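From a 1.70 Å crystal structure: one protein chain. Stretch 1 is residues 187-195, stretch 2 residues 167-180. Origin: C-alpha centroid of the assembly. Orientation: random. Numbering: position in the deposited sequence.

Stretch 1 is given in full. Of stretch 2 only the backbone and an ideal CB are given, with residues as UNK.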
# COMPACT_ATOMS: atom_id res chain seq x y z
N LYS A 187 2.82 4.03 -4.83
CA LYS A 187 2.80 2.58 -4.77
C LYS A 187 2.17 2.11 -3.47
O LYS A 187 2.76 2.23 -2.39
CB LYS A 187 4.21 1.99 -4.98
CG LYS A 187 4.56 1.83 -6.45
CD LYS A 187 5.86 1.06 -6.68
CE LYS A 187 6.20 0.98 -8.15
NZ LYS A 187 5.34 0.04 -8.91
N VAL A 188 0.93 1.62 -3.58
CA VAL A 188 0.23 1.05 -2.44
C VAL A 188 0.92 -0.27 -2.10
O VAL A 188 1.29 -1.02 -3.01
CB VAL A 188 -1.25 0.79 -2.74
CG1 VAL A 188 -1.95 0.18 -1.53
CG2 VAL A 188 -1.94 2.08 -3.17
N SER A 189 1.10 -0.55 -0.82
CA SER A 189 1.86 -1.74 -0.41
C SER A 189 1.06 -2.69 0.46
O SER A 189 0.05 -2.32 1.08
CB SER A 189 3.13 -1.34 0.32
OG SER A 189 2.84 -0.82 1.60
N ASP A 190 1.55 -3.93 0.51
CA ASP A 190 1.06 -4.90 1.46
C ASP A 190 2.26 -5.71 1.96
O ASP A 190 2.56 -6.79 1.44
CB ASP A 190 0.04 -5.81 0.79
CG ASP A 190 -0.48 -6.90 1.73
OD1 ASP A 190 -0.34 -6.80 2.96
OD2 ASP A 190 -1.02 -7.87 1.20
N LEU A 191 2.92 -5.16 2.97
CA LEU A 191 4.18 -5.70 3.48
C LEU A 191 4.01 -6.64 4.68
O LEU A 191 4.90 -7.45 4.97
CB LEU A 191 5.11 -4.55 3.83
CG LEU A 191 5.45 -3.65 2.64
CD1 LEU A 191 6.18 -2.41 3.11
CD2 LEU A 191 6.28 -4.40 1.61
N GLU A 192 2.89 -6.52 5.38
CA GLU A 192 2.65 -7.29 6.59
C GLU A 192 2.32 -8.71 6.23
O GLU A 192 1.56 -8.96 5.29
CB GLU A 192 1.49 -6.67 7.38
CG GLU A 192 1.78 -5.30 7.95
CD GLU A 192 2.13 -5.32 9.43
OE1 GLU A 192 2.88 -6.23 9.87
OE2 GLU A 192 1.67 -4.41 10.16
N PHE A 193 2.87 -9.66 6.97
CA PHE A 193 2.54 -11.06 6.75
C PHE A 193 1.09 -11.27 7.17
O PHE A 193 0.64 -10.71 8.18
CB PHE A 193 3.50 -11.97 7.51
CG PHE A 193 4.88 -12.02 6.91
CD1 PHE A 193 5.76 -10.95 7.04
CD2 PHE A 193 5.31 -13.14 6.23
CE1 PHE A 193 7.03 -10.99 6.48
CE2 PHE A 193 6.58 -13.19 5.67
CZ PHE A 193 7.44 -12.11 5.79
N TRP A 194 0.34 -12.05 6.38
CA TRP A 194 -1.09 -12.26 6.62
C TRP A 194 -1.35 -13.15 7.84
O TRP A 194 -1.73 -14.31 7.71
CB TRP A 194 -1.74 -12.91 5.38
CG TRP A 194 -1.85 -12.02 4.16
CD1 TRP A 194 -1.28 -10.79 3.97
CD2 TRP A 194 -2.55 -12.33 2.95
NE1 TRP A 194 -1.59 -10.31 2.72
CE2 TRP A 194 -2.37 -11.24 2.07
CE3 TRP A 194 -3.31 -13.43 2.52
CZ2 TRP A 194 -2.93 -11.21 0.79
CZ3 TRP A 194 -3.87 -13.40 1.25
CH2 TRP A 194 -3.68 -12.29 0.40
N ASN A 195 -1.14 -12.60 9.04
CA ASN A 195 -1.40 -13.32 10.28
C ASN A 195 -1.49 -12.38 11.48
O ASN A 195 -2.34 -11.49 11.51
CB ASN A 195 -0.33 -14.40 10.53
CG ASN A 195 1.08 -13.85 10.58
OD1 ASN A 195 1.36 -12.89 11.31
ND2 ASN A 195 1.98 -14.46 9.83
N UNK A 167 -9.01 -8.06 -2.05
CA UNK A 167 -8.99 -6.94 -1.09
C UNK A 167 -8.12 -7.16 0.16
O UNK A 167 -7.74 -6.19 0.81
CB UNK A 167 -10.42 -6.65 -0.64
N UNK A 168 -7.81 -8.42 0.48
CA UNK A 168 -6.98 -8.75 1.65
C UNK A 168 -5.67 -7.95 1.67
O UNK A 168 -5.16 -7.61 2.74
CB UNK A 168 -6.67 -10.25 1.66
N UNK A 169 -5.16 -7.64 0.48
CA UNK A 169 -3.95 -6.84 0.32
C UNK A 169 -4.09 -5.39 0.81
O UNK A 169 -3.10 -4.69 0.99
CB UNK A 169 -3.54 -6.84 -1.15
N UNK A 170 -5.32 -4.93 1.03
CA UNK A 170 -5.57 -3.55 1.42
C UNK A 170 -6.07 -3.46 2.86
O UNK A 170 -6.57 -2.41 3.28
CB UNK A 170 -6.58 -2.91 0.47
N UNK A 171 -5.93 -4.54 3.63
CA UNK A 171 -6.48 -4.59 4.98
C UNK A 171 -5.84 -3.58 5.93
O UNK A 171 -6.45 -3.20 6.93
CB UNK A 171 -6.31 -6.00 5.55
N UNK A 172 -4.61 -3.16 5.62
CA UNK A 172 -3.88 -2.16 6.42
C UNK A 172 -3.74 -0.79 5.73
O UNK A 172 -2.93 0.04 6.15
CB UNK A 172 -2.49 -2.70 6.75
N UNK A 173 -4.53 -0.56 4.70
CA UNK A 173 -4.37 0.63 3.87
C UNK A 173 -4.50 1.97 4.62
O UNK A 173 -5.53 2.27 5.22
CB UNK A 173 -5.41 0.59 2.75
N UNK A 174 -3.43 2.76 4.58
CA UNK A 174 -3.44 4.15 5.06
C UNK A 174 -2.20 4.87 4.52
O UNK A 174 -1.48 4.31 3.69
CB UNK A 174 -3.48 4.20 6.59
N UNK A 175 -1.95 6.10 4.95
CA UNK A 175 -0.82 6.84 4.40
C UNK A 175 0.53 6.23 4.78
O UNK A 175 1.52 6.48 4.09
CB UNK A 175 -0.88 8.29 4.87
N UNK A 176 0.59 5.42 5.84
CA UNK A 176 1.83 4.70 6.18
C UNK A 176 2.14 3.51 5.27
O UNK A 176 3.28 3.02 5.24
CB UNK A 176 1.75 4.21 7.63
N UNK A 177 1.15 3.06 4.51
CA UNK A 177 1.36 1.92 3.61
C UNK A 177 1.40 2.29 2.14
O UNK A 177 1.51 1.40 1.29
CB UNK A 177 0.26 0.88 3.83
N UNK A 178 1.34 3.59 1.83
CA UNK A 178 1.54 4.09 0.48
C UNK A 178 2.96 4.63 0.39
O UNK A 178 3.33 5.55 1.13
CB UNK A 178 0.51 5.16 0.12
N UNK A 179 3.73 4.05 -0.52
CA UNK A 179 5.10 4.48 -0.78
C UNK A 179 5.16 5.32 -2.05
O UNK A 179 4.24 5.32 -2.87
CB UNK A 179 6.03 3.27 -0.90
N UNK A 180 6.26 6.05 -2.20
CA UNK A 180 6.44 7.00 -3.30
C UNK A 180 7.68 6.66 -4.12
O UNK A 180 8.76 6.47 -3.55
CB UNK A 180 6.54 8.43 -2.76

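Position 167 has no atom of stretch 1 within 5.5 Å of its ideal CB. Its phi of -73° permits proline among many others. It is Pro167, which makes no contact with stretch 1.

At 168 the CB points toward stretch 1, and the ideal CB lies 3.8 Å from Trp194 CH2. A small apolar group would suit the indole. The residue is Ala168. Ala168 CB sits over the face of the Trp194 six-membered ring, 4.1 Å from the centroid, a CH-pi contact.

At 169 the ideal CB is 3.6 Å from Asp190 OD2, so the side chain starts beside a carboxylate. Something small, or a short donor, would fit. It is Ala169, which adds no polar group.

Position 170 points away, so a longer side chain is needed to return. Leu170 CD2 reaches Val188 CG1 at 3.9 Å.

At 171 the CB points sideways, with nothing near it. Farther off lie the Asp190 carboxylate and the Glu192 carbonyl. A long donor is favoured, lysine or arginine, and two separate acceptors suit a guanidinium. Arg171 fills the role. Arg171 NH1 forms a salt bridge with Asp190 OD1 at 2.7 Å, and Arg171 NH2 donates to Glu192 O at 2.9 Å. Both acceptors lie near the guanidinium plane, while Trp194 CD1 lies over one face. Trp194 NE1 donates to Asp190 OD2 at 2.9 Å, so the carboxylate serves both side chains.

At 172 the CB points toward stretch 1; the ideal CB is 5.1 Å from Glu192 CG. Polar side chains of moderate size would suit. Asn172 ND2 lies 3.5 Å from Glu192 CG, a contact without a hydrogen bond.

Position 173 points sideways. A large apolar group could reach Val188. Phe173 CD1 comes to 4.0 Å from Val188 CG1.

Positions 174 and 175 are out of reach of stretch 1 and 176 points away from it, so it sets no preference. They are Asp174, Ser175 and Thr176.

The backbone O of 177 accepts from Ser189 N (2.9 Å) and Ser189 OG (2.6 Å). The CB points sideways, and the ideal CB is 3.8 Å from Ser189 OG, so a small or short polar side chain is plausible. Thr177 OG1 meets a water at 2.7 Å, and that water donates to Ser189 O at 2.6 Å.

Position 178 pairs with Val188 on the same sheet face. A beta-branched apolar residue fits. Val178 CG2 lies 4.5 Å from Val188 CG2.

Position 179 pairs with Lys187 through two backbone hydrogen bonds. Its face leads past Ser189 to Leu191, so an aromatic or long apolar side chain would suit. Tyr179 CE1 lies 3.8 Å from Leu191 CD1.

Position 180 points away and is unconstrained here. It is Leu180.

Stretch 2, residues 167-180: PAALRNFDSTTVYL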
# COMPACT_ATOMS: atom_id res chain seq x y z
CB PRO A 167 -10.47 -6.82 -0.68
CG PRO A 167 -10.99 -8.21 -0.81
CD PRO A 167 -10.30 -8.77 -2.02
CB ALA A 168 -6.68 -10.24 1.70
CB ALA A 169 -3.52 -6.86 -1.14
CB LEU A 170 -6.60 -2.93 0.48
CG LEU A 170 -6.29 -2.99 -1.01
CD1 LEU A 170 -7.51 -2.56 -1.82
CD2 LEU A 170 -5.09 -2.12 -1.33
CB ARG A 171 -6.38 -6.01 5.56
CG ARG A 171 -4.97 -6.38 6.01
CD ARG A 171 -4.76 -7.88 6.13
NE ARG A 171 -3.38 -8.14 6.54
CZ ARG A 171 -2.32 -8.06 5.74
NH1 ARG A 171 -2.44 -7.73 4.45
NH2 ARG A 171 -1.11 -8.30 6.23
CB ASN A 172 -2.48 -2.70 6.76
CG ASN A 172 -2.54 -3.93 7.65
OD1 ASN A 172 -3.37 -4.00 8.55
ND2 ASN A 172 -1.66 -4.90 7.39
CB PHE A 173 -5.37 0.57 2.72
CG PHE A 173 -5.39 1.81 1.89
CD1 PHE A 173 -4.33 2.13 1.06
CD2 PHE A 173 -6.47 2.67 1.96
CE1 PHE A 173 -4.35 3.28 0.31
CE2 PHE A 173 -6.50 3.83 1.21
CZ PHE A 173 -5.43 4.13 0.39
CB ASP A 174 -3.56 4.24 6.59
CG ASP A 174 -2.42 3.59 7.34
OD1 ASP A 174 -1.26 3.61 6.86
OD2 ASP A 174 -2.69 3.07 8.44
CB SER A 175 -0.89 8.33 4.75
OG SER A 175 -0.75 8.54 6.14
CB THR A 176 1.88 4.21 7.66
OG1 THR A 176 0.96 3.13 7.86
CG2 THR A 176 1.57 5.34 8.62
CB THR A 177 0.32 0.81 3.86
OG1 THR A 177 -0.98 1.24 3.44
CG2 THR A 177 0.31 0.47 5.33
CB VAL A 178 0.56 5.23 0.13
CG1 VAL A 178 0.83 5.74 -1.27
CG2 VAL A 178 -0.88 4.74 0.27
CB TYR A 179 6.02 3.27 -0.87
CG TYR A 179 6.26 2.62 0.48
CD1 TYR A 179 5.32 1.77 1.04
CD2 TYR A 179 7.42 2.89 1.20
CE1 TYR A 179 5.53 1.19 2.28
CE2 TYR A 179 7.64 2.31 2.44
CZ TYR A 179 6.69 1.47 2.98
OH TYR A 179 6.92 0.90 4.22
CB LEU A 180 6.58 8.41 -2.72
CG LEU A 180 5.40 8.87 -1.85
CD1 LEU A 180 5.64 10.26 -1.31
CD2 LEU A 180 4.10 8.83 -2.65
O HOH W 1 -1.84 -0.76 1.86
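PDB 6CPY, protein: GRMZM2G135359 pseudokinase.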